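PDB 5C86: kelch domain-containing protein from Colletotrichum graminicola M1.001, which probably oxidises alcohols at a copper site, as a fungal alcohol oxidase of the AA5 (galactose oxidase and glyoxal oxidase) family. Local coordinates for residues 161-166 / 207-212; 167-172 / 192-197; 182-187 / 198-203. One frame throughout, in Å; residues are numbered along the deposited sequence. Where two conformers were deposited one is given.

Contact 1: residues 161-166 / 207-212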
ATOM      1  N   GLY A 161      17.452  -6.853  18.611  1.00 24.08           N
ATOM      2  CA  GLY A 161      17.481  -5.423  18.725  1.00 23.44           C
ATOM      3  C   GLY A 161      16.261  -4.710  18.167  1.00 19.33           C
ATOM      4  O   GLY A 161      16.243  -3.467  18.186  1.00 21.79           O
ATOM      5  N   CYS A 162      15.282  -5.503  17.725  1.00 19.25           N
ATOM      6  CA  CYS A 162      13.974  -4.949  17.198  1.00 18.67           C
ATOM      7  C   CYS A 162      12.747  -5.450  17.951  1.00 18.88           C
ATOM      8  O   CYS A 162      11.921  -6.154  17.409  1.00 20.67           O
ATOM      9  CB  CYS A 162      13.821  -5.299  15.722  1.00 17.75           C
ATOM     10  SG  CYS A 162      15.161  -4.758  14.647  1.00 21.29           S
ATOM     11  N   PRO A 163      12.636  -5.078  19.239  1.00 20.95           N
ATOM     12  CA  PRO A 163      11.533  -5.376  20.051  1.00 19.77           C
ATOM     13  C   PRO A 163      10.326  -4.582  19.619  1.00 16.85           C
ATOM     14  O   PRO A 163      10.457  -3.435  19.157  1.00 19.29           O
ATOM     15  CB  PRO A 163      11.997  -4.850  21.438  1.00 20.29           C
ATOM     16  CG  PRO A 163      12.897  -3.739  21.155  1.00 21.34           C
ATOM     17  CD  PRO A 163      13.653  -4.284  19.965  1.00 20.86           C
ATOM     18  N   VAL A 164       9.158  -5.163  19.801  1.00 18.38           N
ATOM     19  CA  VAL A 164       7.937  -4.457  19.517  1.00 17.10           C
ATOM     20  C   VAL A 164       7.570  -3.410  20.556  1.00 19.97           C
ATOM     21  O   VAL A 164       6.799  -2.484  20.266  1.00 18.12           O
ATOM     22  CB  VAL A 164       6.777  -5.446  19.231  1.00 18.04           C
ATOM     23  CG1 VAL A 164       6.285  -6.125  20.490  1.00 18.80           C
ATOM     24  CG2 VAL A 164       5.639  -4.758  18.518  1.00 18.30           C
ATOM     25  N   LYS A 165       8.011  -3.559  21.827  1.00 19.40           N
ATOM     26  CA  LYS A 165       7.561  -2.654  22.860  1.00 20.61           C
ATOM     27  C   LYS A 165       7.532  -1.189  22.526  1.00 18.60           C
ATOM     28  O   LYS A 165       6.491  -0.540  22.792  1.00 19.53           O
ATOM     29  CB  LYS A 165       8.347  -2.860  24.181  1.00 22.86           C
ATOM     30  CG  LYS A 165       7.787  -2.117  25.397  1.00 25.93           C
ATOM     31  CD  LYS A 165       8.691  -2.492  26.640  0.85 29.82           C
ATOM     32  CE  LYS A 165       8.363  -1.661  27.854  0.60 31.66           C
ATOM     33  NZ  LYS A 165       6.944  -1.864  28.239  0.55 32.51           N
ATOM     34  N   PRO A 166       8.622  -0.610  21.900  1.00 18.41           N
ATOM     35  CA  PRO A 166       8.658   0.838  21.658  1.00 18.53           C
ATOM     36  C   PRO A 166       7.454   1.349  20.816  1.00 16.56           C
ATOM     37  O   PRO A 166       7.108   2.490  20.941  1.00 17.00           O
ATOM     38  CB  PRO A 166       9.993   1.081  20.907  1.00 21.36           C
ATOM     39  CG  PRO A 166      10.809  -0.088  21.254  1.00 22.08           C
ATOM     40  CD  PRO A 166       9.906  -1.237  21.540  1.00 20.21           C
ATOM     41  N   GLY A 207      19.999  -6.428  14.779  1.00 24.41           N
ATOM     42  CA  GLY A 207      18.986  -5.396  14.871  1.00 25.09           C
ATOM     43  C   GLY A 207      19.286  -4.321  15.853  1.00 27.52           C
ATOM     44  O   GLY A 207      20.161  -4.419  16.737  1.00 27.26           O
ATOM     45  N   SER A 208      18.521  -3.260  15.740  0.65 25.04           N
ATOM     46  CA  SER A 208      18.639  -2.193  16.657  0.65 23.65           C
ATOM     47  C   SER A 208      17.386  -1.333  16.517  0.65 23.60           C
ATOM     48  O   SER A 208      16.592  -1.525  15.546  0.65 23.77           O
ATOM     49  CB  SER A 208      19.932  -1.420  16.384  0.65 27.15           C
ATOM     50  OG  SER A 208      19.727  -0.392  15.453  0.65 27.23           O
ATOM     51  N   ASN A 209      17.177  -0.463  17.493  1.00 21.49           N
ATOM     52  CA  ASN A 209      16.053   0.470  17.495  1.00 22.16           C
ATOM     53  C   ASN A 209      16.381   1.662  18.247  1.00 23.17           C
ATOM     54  O   ASN A 209      17.222   1.606  19.157  1.00 26.26           O
ATOM     55  CB  ASN A 209      14.772  -0.192  18.047  1.00 22.61           C
ATOM     56  CG  ASN A 209      14.804  -0.385  19.580  1.00 21.49           C
ATOM     57  OD1 ASN A 209      14.319   0.443  20.345  1.00 23.50           O
ATOM     58  ND2 ASN A 209      15.391  -1.465  20.000  1.00 23.18           N
ATOM     59  N   THR A 210      15.818   2.793  17.873  1.00 20.98           N
ATOM     60  CA  THR A 210      16.024   4.046  18.549  1.00 22.30           C
ATOM     61  C   THR A 210      14.848   4.975  18.292  1.00 22.43           C
ATOM     62  O   THR A 210      14.295   4.930  17.198  1.00 21.76           O
ATOM     63  CB  THR A 210      17.399   4.674  18.190  1.00 25.73           C
ATOM     64  OG1 THR A 210      17.803   5.557  19.233  1.00 30.52           O
ATOM     65  CG2 THR A 210      17.439   5.369  16.819  1.00 24.75           C
ATOM     66  N   PRO A 211      14.502   5.835  19.257  1.00 21.34           N
ATOM     67  CA  PRO A 211      13.408   6.769  19.038  1.00 21.74           C
ATOM     68  C   PRO A 211      13.615   7.749  17.874  1.00 22.33           C
ATOM     69  O   PRO A 211      14.721   8.222  17.599  1.00 21.30           O
ATOM     70  CB  PRO A 211      13.270   7.500  20.367  1.00 23.44           C
ATOM     71  CG  PRO A 211      13.814   6.541  21.382  1.00 24.99           C
ATOM     72  CD  PRO A 211      14.955   5.847  20.674  1.00 23.67           C
ATOM     73  N   ALA A 212      12.532   8.004  17.140  1.00 20.55           N
ATOM     74  CA  ALA A 212      12.534   8.914  16.001  1.00 20.27           C
ATOM     75  C   ALA A 212      11.770  10.189  16.339  1.00 21.05           C
ATOM     76  O   ALA A 212      11.639  11.070  15.508  1.00 21.63           O
ATOM     77  CB  ALA A 212      11.861   8.182  14.790  1.00 19.12           C
TER

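Contact 2: residues 167-172 / 192-197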
ATOM      1  N   LEU A 167       6.920   0.503  19.938  1.00 17.63           N
ATOM      2  CA  LEU A 167       5.791   0.991  19.037  1.00 16.74           C
ATOM      3  C   LEU A 167       4.433   0.690  19.594  1.00 17.92           C
ATOM      4  O   LEU A 167       3.446   1.183  19.044  1.00 17.01           O
ATOM      5  CB  LEU A 167       5.950   0.386  17.647  1.00 16.23           C
ATOM      6  CG  LEU A 167       5.751  -1.130  17.440  1.00 15.45           C
ATOM      7  CD1 LEU A 167       4.323  -1.610  17.534  1.00 17.91           C
ATOM      8  CD2 LEU A 167       6.333  -1.513  16.082  1.00 17.44           C
ATOM      9  N   VAL A 168       4.274   0.002  20.734  1.00 16.64           N
ATOM     10  CA  VAL A 168       2.932  -0.395  21.135  1.00 17.14           C
ATOM     11  C   VAL A 168       2.141   0.852  21.560  1.00 17.69           C
ATOM     12  O   VAL A 168       2.594   1.734  22.295  1.00 17.33           O
ATOM     13  CB  VAL A 168       3.029  -1.432  22.270  1.00 19.75           C
ATOM     14  CG1 VAL A 168       1.683  -1.821  22.842  1.00 22.35           C
ATOM     15  CG2 VAL A 168       3.815  -2.652  21.834  1.00 19.01           C
ATOM     16  N   MET A 169       0.878   0.932  21.114  1.00 16.51           N
ATOM     17  CA  MET A 169       0.008   2.038  21.500  1.00 18.65           C
ATOM     18  C   MET A 169      -0.388   1.925  22.985  1.00 17.65           C
ATOM     19  O   MET A 169      -0.307   0.862  23.580  1.00 18.44           O
ATOM     20  CB  MET A 169      -1.292   1.972  20.712  1.00 21.80           C
ATOM     21  CG  MET A 169      -1.064   1.986  19.217  1.00 20.89           C
ATOM     22  SD  MET A 169      -2.171   3.100  18.407  1.00 17.81           S
ATOM     23  CE  MET A 169      -3.745   3.004  19.273  1.00 18.14           C
ATOM     24  N   GLN A 170      -0.904   3.031  23.503  1.00 19.31           N
ATOM     25  CA  GLN A 170      -1.239   3.103  24.931  1.00 20.82           C
ATOM     26  C   GLN A 170      -2.490   2.298  25.280  1.00 23.76           C
ATOM     27  O   GLN A 170      -2.568   1.787  26.367  1.00 26.09           O
ATOM     28  CB  GLN A 170      -1.418   4.587  25.329  1.00 23.80           C
ATOM     29  CG  GLN A 170      -0.180   5.448  25.466  0.75 28.58           C
ATOM     30  CD  GLN A 170      -0.442   6.816  26.124  0.60 30.70           C
ATOM     31  OE1 GLN A 170      -1.430   7.013  26.830  0.60 30.88           O
ATOM     32  NE2 GLN A 170       0.453   7.760  25.888  0.50 32.77           N
ATOM     33  N   ARG A 171      -3.444   2.164  24.370  1.00 20.92           N
ATOM     34  CA  ARG A 171      -4.781   1.662  24.643  1.00 22.66           C
ATOM     35  C   ARG A 171      -5.256   0.736  23.532  1.00 23.17           C
ATOM     36  O   ARG A 171      -4.818   0.848  22.362  1.00 19.79           O
ATOM     37  CB  ARG A 171      -5.825   2.820  24.648  1.00 23.80           C
ATOM     38  CG  ARG A 171      -5.490   3.993  25.559  1.00 28.03           C
ATOM     39  CD  ARG A 171      -6.438   5.160  25.231  1.00 28.45           C
ATOM     40  NE  ARG A 171      -6.127   6.457  25.820  1.00 34.64           N
ATOM     41  CZ  ARG A 171      -5.189   7.323  25.414  1.00 38.29           C
ATOM     42  NH1 ARG A 171      -4.348   7.105  24.388  1.00 34.95           N
ATOM     43  NH2 ARG A 171      -5.096   8.468  26.077  1.00 45.07           N
ATOM     44  N   GLY A 172      -6.258  -0.048  23.879  1.00 22.03           N
ATOM     45  CA  GLY A 172      -7.126  -0.724  22.926  1.00 21.05           C
ATOM     46  C   GLY A 172      -6.567  -2.066  22.477  1.00 18.17           C
ATOM     47  O   GLY A 172      -5.489  -2.519  22.887  1.00 19.03           O
ATOM     48  N   ALA A 192       6.402   4.838  11.731  1.00 12.42           N
ATOM     49  CA  ALA A 192       5.871   6.166  11.750  1.00 12.19           C
ATOM     50  C   ALA A 192       4.628   6.384  12.590  1.00 13.37           C
ATOM     51  O   ALA A 192       4.191   7.498  12.799  1.00 14.06           O
ATOM     52  CB  ALA A 192       5.690   6.684  10.307  1.00 11.81           C
ATOM     53  N   GLY A 193       4.119   5.267  13.069  1.00 11.62           N
ATOM     54  CA  GLY A 193       2.860   5.234  13.784  1.00 12.79           C
ATOM     55  C   GLY A 193       2.378   3.806  13.796  1.00 11.32           C
ATOM     56  O   GLY A 193       3.115   2.918  13.423  1.00 12.08           O
ATOM     57  N   PRO A 194       1.130   3.560  14.212  1.00 11.87           N
ATOM     58  CA  PRO A 194       0.132   4.524  14.659  1.00 11.36           C
ATOM     59  C   PRO A 194       0.368   5.159  16.001  1.00 11.37           C
ATOM     60  O   PRO A 194      -0.153   6.204  16.300  1.00 11.95           O
ATOM     61  CB  PRO A 194      -1.185   3.674  14.735  1.00 11.72           C
ATOM     62  CG  PRO A 194      -0.661   2.286  14.997  1.00 11.65           C
ATOM     63  CD  PRO A 194       0.570   2.207  14.124  1.00 12.11           C
ATOM     64  N   SER A 195       1.153   4.487  16.840  1.00 12.01           N
ATOM     65  CA  SER A 195       1.523   5.158  18.124  1.00 12.52           C
ATOM     66  C   SER A 195       2.091   6.539  17.787  1.00 13.80           C
ATOM     67  O   SER A 195       2.796   6.718  16.811  1.00 14.28           O
ATOM     68  CB  SER A 195       2.632   4.368  18.786  1.00 14.74           C
ATOM     69  OG  SER A 195       3.056   5.022  19.985  1.00 16.93           O
ATOM     70  N   LYS A 196       1.887   7.487  18.680  1.00 14.41           N
ATOM     71  CA  LYS A 196       2.434   8.794  18.556  1.00 15.78           C
ATOM     72  C   LYS A 196       3.949   8.774  18.734  1.00 15.50           C
ATOM     73  O   LYS A 196       4.606   9.727  18.287  1.00 16.07           O
ATOM     74  CB  LYS A 196       1.791   9.796  19.567  1.00 17.60           C
ATOM     75  CG  LYS A 196       2.062   9.475  20.999  1.00 20.79           C
ATOM     76  CD  LYS A 196       1.051  10.273  21.822  0.80 23.96           C
ATOM     77  CE  LYS A 196       1.140  10.057  23.285  0.60 28.23           C
ATOM     78  NZ  LYS A 196      -0.121  10.674  23.853  0.55 29.98           N
ATOM     79  N   LYS A 197       4.506   7.742  19.343  1.00 15.45           N
ATOM     80  CA  LYS A 197       5.942   7.522  19.449  0.59 17.91           C
ATOM     81  C   LYS A 197       6.452   6.784  18.222  1.00 16.26           C
ATOM     82  O   LYS A 197       6.104   5.610  18.013  1.00 16.36           O
ATOM     83  CB  LYS A 197       6.263   6.678  20.670  0.59 19.74           C
ATOM     84  CG  LYS A 197       6.018   7.464  21.944  0.59 23.18           C
ATOM     85  CD  LYS A 197       6.238   6.619  23.179  0.59 25.02           C
ATOM     86  CE  LYS A 197       5.052   5.782  23.571  0.59 27.00           C
ATOM     87  NZ  LYS A 197       5.462   4.396  23.978  0.59 30.14           N
TER
HETATM   88  O   HOH W   1       2.449   1.949  16.615  1.00 15.08           O
HETATM   89  O   HOH W   2       4.622   3.472  21.432  1.00 21.92           O
HETATM   90  O   HOH W   3      -2.860   9.164  22.397  1.00 21.92           O

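Contact 3: residues 182-187 / 198-203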
ATOM      1  N   TRP A 182       7.918   2.114   7.102  1.00 10.14           N
ATOM      2  CA  TRP A 182       8.503   2.705   5.887  1.00 10.45           C
ATOM      3  C   TRP A 182       9.972   2.334   5.802  1.00 11.95           C
ATOM      4  O   TRP A 182      10.737   2.875   6.587  1.00 12.66           O
ATOM      5  CB  TRP A 182       8.255   4.225   5.837  1.00 11.62           C
ATOM      6  CG  TRP A 182       6.841   4.500   5.624  1.00 11.47           C
ATOM      7  CD1 TRP A 182       5.908   4.875   6.535  1.00 13.04           C
ATOM      8  CD2 TRP A 182       6.134   4.233   4.410  1.00 10.75           C
ATOM      9  NE1 TRP A 182       4.658   4.888   5.958  1.00 12.84           N
ATOM     10  CE2 TRP A 182       4.762   4.511   4.654  1.00 12.40           C
ATOM     11  CE3 TRP A 182       6.520   3.758   3.180  1.00 11.24           C
ATOM     12  CZ2 TRP A 182       3.798   4.279   3.700  1.00 12.41           C
ATOM     13  CZ3 TRP A 182       5.592   3.546   2.232  1.00 12.57           C
ATOM     14  CH2 TRP A 182       4.220   3.793   2.504  1.00 11.46           C
ATOM     15  N   SER A 183      10.316   1.520   4.827  1.00 11.61           N
ATOM     16  CA  SER A 183      11.717   1.189   4.615  1.00 12.64           C
ATOM     17  C   SER A 183      12.520   2.356   4.130  1.00 13.63           C
ATOM     18  O   SER A 183      12.037   3.229   3.354  1.00 11.62           O
ATOM     19  CB  SER A 183      11.839   0.089   3.623  1.00 13.03           C
ATOM     20  OG  SER A 183      11.232  -1.084   4.112  1.00 13.40           O
ATOM     21  N   TRP A 184      13.761   2.437   4.626  1.00 12.20           N
ATOM     22  CA  TRP A 184      14.618   3.570   4.328  1.00 12.40           C
ATOM     23  C   TRP A 184      16.103   3.124   4.138  1.00 14.86           C
ATOM     24  O   TRP A 184      16.356   1.974   3.891  1.00 14.37           O
ATOM     25  CB  TRP A 184      14.387   4.679   5.367  1.00 14.25           C
ATOM     26  CG  TRP A 184      14.874   6.060   5.067  1.00 13.54           C
ATOM     27  CD1 TRP A 184      15.733   6.892   5.863  1.00 14.04           C
ATOM     28  CD2 TRP A 184      14.563   6.856   3.904  1.00 12.87           C
ATOM     29  NE1 TRP A 184      15.900   8.107   5.264  1.00 15.17           N
ATOM     30  CE2 TRP A 184      15.218   8.120   4.077  1.00 14.39           C
ATOM     31  CE3 TRP A 184      13.747   6.655   2.783  1.00 14.16           C
ATOM     32  CZ2 TRP A 184      15.053   9.132   3.178  1.00 14.40           C
ATOM     33  CZ3 TRP A 184      13.590   7.723   1.858  1.00 13.68           C
ATOM     34  CH2 TRP A 184      14.272   8.909   2.063  1.00 13.38           C
ATOM     35  N   LYS A 185      17.020   4.061   4.264  1.00 15.09           N
ATOM     36  CA  LYS A 185      18.399   3.834   3.879  1.00 15.09           C
ATOM     37  C   LYS A 185      19.026   2.705   4.674  1.00 16.46           C
ATOM     38  O   LYS A 185      18.731   2.581   5.892  1.00 14.66           O
ATOM     39  CB  LYS A 185      19.151   5.127   4.034  1.00 16.20           C
ATOM     40  CG  LYS A 185      18.662   6.238   3.101  1.00 19.34           C
ATOM     41  CD  LYS A 185      19.407   7.568   3.306  1.00 22.88           C
ATOM     42  CE  LYS A 185      18.806   8.676   2.420  1.00 25.18           C
ATOM     43  NZ  LYS A 185      19.780   9.835   2.372  1.00 29.55           N
ATOM     44  N   ASN A 186      19.851   1.916   4.000  1.00 18.32           N
ATOM     45  CA  ASN A 186      20.765   0.942   4.664  1.00 20.30           C
ATOM     46  C   ASN A 186      20.067   0.018   5.646  1.00 19.28           C
ATOM     47  O   ASN A 186      20.498  -0.169   6.811  1.00 20.43           O
ATOM     48  CB  ASN A 186      21.764   1.783   5.443  1.00 20.52           C
ATOM     49  CG  ASN A 186      23.018   0.980   5.860  1.00 26.17           C
ATOM     50  OD1 ASN A 186      23.279  -0.077   5.348  1.00 27.45           O
ATOM     51  ND2 ASN A 186      23.704   1.471   6.831  1.00 32.39           N
ATOM     52  N   GLY A 187      18.948  -0.499   5.216  1.00 17.46           N
ATOM     53  CA  GLY A 187      18.242  -1.532   5.924  1.00 16.39           C
ATOM     54  C   GLY A 187      17.426  -1.014   7.064  1.00 17.14           C
ATOM     55  O   GLY A 187      16.938  -1.828   7.829  1.00 17.11           O
ATOM     56  N   MET A 198       7.235   7.492  17.389  1.00 15.37           N
ATOM     57  CA  MET A 198       7.866   6.889  16.217  1.00 15.11           C
ATOM     58  C   MET A 198       9.236   6.324  16.566  1.00 17.51           C
ATOM     59  O   MET A 198       9.918   6.886  17.426  1.00 17.20           O
ATOM     60  CB  MET A 198       8.026   7.937  15.121  1.00 15.21           C
ATOM     61  CG  MET A 198       6.754   8.731  14.849  1.00 15.91           C
ATOM     62  SD  MET A 198       6.819   9.811  13.412  1.00 17.55           S
ATOM     63  CE  MET A 198       8.002  11.050  13.930  1.00 18.56           C
ATOM     64  N   ASN A 199       9.667   5.303  15.869  1.00 15.53           N
ATOM     65  CA  ASN A 199      10.910   4.569  16.191  1.00 16.73           C
ATOM     66  C   ASN A 199      11.590   4.141  14.936  1.00 17.86           C
ATOM     67  O   ASN A 199      10.946   3.629  13.998  1.00 17.06           O
ATOM     68  CB  ASN A 199      10.604   3.374  16.997  1.00 16.71           C
ATOM     69  CG  ASN A 199      10.105   3.730  18.405  1.00 19.80           C
ATOM     70  OD1 ASN A 199      10.926   4.035  19.301  1.00 20.02           O
ATOM     71  ND2 ASN A 199       8.824   3.796  18.589  1.00 17.47           N
ATOM     72  N   TRP A 200      12.918   4.265  14.930  1.00 15.44           N
ATOM     73  CA  TRP A 200      13.703   3.624  13.930  1.00 15.21           C
ATOM     74  C   TRP A 200      14.075   2.217  14.297  1.00 17.50           C
ATOM     75  O   TRP A 200      14.351   1.972  15.459  1.00 19.80           O
ATOM     76  CB  TRP A 200      15.009   4.413  13.737  1.00 14.46           C
ATOM     77  CG  TRP A 200      14.896   5.688  13.092  1.00 15.66           C
ATOM     78  CD1 TRP A 200      14.946   6.912  13.656  1.00 16.09           C
ATOM     79  CD2 TRP A 200      14.696   5.905  11.671  1.00 15.86           C
ATOM     80  NE1 TRP A 200      14.834   7.887  12.700  1.00 18.39           N
ATOM     81  CE2 TRP A 200      14.673   7.273  11.480  1.00 16.69           C
ATOM     82  CE3 TRP A 200      14.553   5.062  10.566  1.00 16.30           C
ATOM     83  CZ2 TRP A 200      14.450   7.856  10.228  1.00 17.96           C
ATOM     84  CZ3 TRP A 200      14.364   5.673   9.304  1.00 16.01           C
ATOM     85  CH2 TRP A 200      14.331   7.035   9.178  1.00 16.67           C
ATOM     86  N   TYR A 201      14.047   1.302  13.323  1.00 15.89           N
ATOM     87  CA  TYR A 201      14.519  -0.052  13.423  1.00 16.34           C
ATOM     88  C   TYR A 201      15.578  -0.268  12.374  1.00 20.46           C
ATOM     89  O   TYR A 201      15.532   0.313  11.262  1.00 18.65           O
ATOM     90  CB  TYR A 201      13.437  -1.073  13.216  1.00 17.96           C
ATOM     91  CG  TYR A 201      12.415  -1.103  14.342  1.00 18.13           C
ATOM     92  CD1 TYR A 201      12.622  -1.928  15.428  1.00 19.86           C
ATOM     93  CD2 TYR A 201      11.275  -0.307  14.344  1.00 16.51           C
ATOM     94  CE1 TYR A 201      11.711  -1.965  16.481  1.00 19.09           C
ATOM     95  CE2 TYR A 201      10.377  -0.340  15.385  1.00 17.84           C
ATOM     96  CZ  TYR A 201      10.602  -1.160  16.475  1.00 18.80           C
ATOM     97  OH  TYR A 201       9.714  -1.265  17.544  1.00 17.39           O
ATOM     98  N   ASP A 202      16.610  -1.047  12.739  1.00 20.86           N
ATOM     99  CA  ASP A 202      17.662  -1.456  11.831  1.00 24.06           C
ATOM    100  C   ASP A 202      17.514  -2.925  11.719  1.00 25.29           C
ATOM    101  O   ASP A 202      17.411  -3.638  12.732  1.00 23.84           O
ATOM    102  CB  ASP A 202      19.024  -1.075  12.426  1.00 26.07           C
ATOM    103  CG  ASP A 202      20.216  -1.420  11.509  1.00 29.83           C
ATOM    104  OD1 ASP A 202      20.091  -2.088  10.485  1.00 26.95           O
ATOM    105  OD2 ASP A 202      21.323  -0.998  11.898  1.00 34.32           O
ATOM    106  N   THR A 203      17.414  -3.414  10.498  1.00 21.83           N
ATOM    107  CA  THR A 203      17.148  -4.759  10.212  1.00 20.35           C
ATOM    108  C   THR A 203      18.418  -5.565   9.921  1.00 22.68           C
ATOM    109  O   THR A 203      18.283  -6.733   9.550  1.00 24.73           O
ATOM    110  CB  THR A 203      16.168  -4.938   9.028  1.00 22.59           C
ATOM    111  OG1 THR A 203      16.792  -4.442   7.838  1.00 20.60           O
ATOM    112  CG2 THR A 203      14.822  -4.176   9.340  1.00 22.56           C
TER

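Contact 1: residues 161-166 / 207-212
Asn209 reaches from its strand across to the loop that carries Gly161, Pro163 and Pro166, and its side chain meets these three residues in turn. CB lies 3.6 Å from Gly161 O. From there chi1 of 74° sets CG between the backbone N and the carbonyl carbon, and the amide group divides its two ends between different partners. ND2 gives a nearly straight hydrogen bond to Gly161 O (2.8 Å, 171° at the hydrogen); the acceptor lies close to the amide plane of Asn209, whereas the donor stands above the carbonyl plane of Gly161. The same ND2 packs 3.3 Å from Pro163 CD, and OD1 at the other end touches Pro166 CG at 3.7 Å; the Asn209 side chain crosses those of both prolines at about a right angle. Nearer the start of the strand, Gly161 CA makes a CA-H...O contact with Gly207 O at 3.5 Å, and Cys162 SG rests 3.6 Å from Ser208 O. This surface contact lays the loop after strand 155-158 of one four-stranded sheet against strand 208-214, an outermost strand of the next, while Cys162 and Asn209 also touch Tyr201 on the adjoining strand 197-202.

Contact 2: residues 167-172 / 192-197
Two backbone carbonyls, Leu167 O and Val168 O, face Ser195 without a direct hydrogen bond, and water bridges the polar groups of the two loops. One water donates to Leu167 O and accepts from Ser195 N, at 2.9 Å from that nitrogen. A second donates to Val168 O at 2.8 Å and accepts from Ser195 OG (2.6 Å). Chi1 of 177° holds OG anti to the backbone N; OG also accepts from Lys197 N in an ST turn, so that one hydroxyl serves both the turn and the bridging water. Ser195 CB itself approaches Leu167 O to 3.3 Å. The apolar share falls to Met169, whose chi2 of -135° puts SD 3.8 Å from Pro194 CG, the two side chains crossing at about a right angle; a cis peptide bond precedes this proline. Farther out, Gln170 NE2 packs 3.5 Å from Lys196 CE. Asp220 joins the two sides by accepting from the backbone N of both Gln170 and Lys196, and Arg215 bonds to the carbonyls of Ala192, Pro194 and Ser195. The contact thus joins the long loop between strands 155-158 and 181-183 to the connection from strand 188-191 to strand 197-202.

Contact 3: residues 182-187 / 198-203
Within one four-stranded antiparallel blade of the kelch beta-propeller, Trp184 and Gly187, in the turn leaving strand 181-183, meet Trp200 and Thr203 on and just beyond strand 197-202. Strand 188-191 lies between the two strands in the sheet, so the contact spans from the first strand to the third. The two indoles approach obliquely: their planes are inclined by 31°, with 5.7 Å between the centroids of the Trp184 five-membered ring and the Trp200 six-membered ring. Trp184 leads with CD1, 3.6 Å from CH2 of Trp200, while its CB lies 4.1 Å from CZ3. Their indole nitrogens bond to other backbone carbonyls, NE1 of Trp184 to Gly260 O and NE1 of Trp200 to Gln264 O, which helps to fix how each ring is turned. Lys185 CG lies over one face of the Trp184 ring, offset toward the rim. At the turn, the positive phi of Gly187 (80°) favours glycine, and its carbonyl oxygen receives two hydrogen bonds from a single residue. Thr203 N donates from above the carbonyl plane at 3.1 Å. Thr203 OG1, placed between its backbone N and carbonyl carbon, donates in that plane, onto a lone pair of Gly187 O, at 2.6 Å.

How the contacts relate
The three contacts form a worked example of how one propeller blade is tied together internally and to its neighbour. Contacts 1 and 3 meet along paired strands 208-214 and 197-202, their centres 10 Å apart: Thr210 O lies 2.7 Å from Trp200 N, and Tyr201 OH bonds to Pro163 O. Contact 2 continues the loop of contact 1 and lies about 13 Å from it between centres; Leu167 CD2 reaches Tyr201 OH of contact 3 at 3.7 Å. Contact 2 comes near the copper site, which is empty here: the Pro194 side chain is about 10 Å from that of the copper ligand Tyr120. Contacts 1 and 3 lie away from that site.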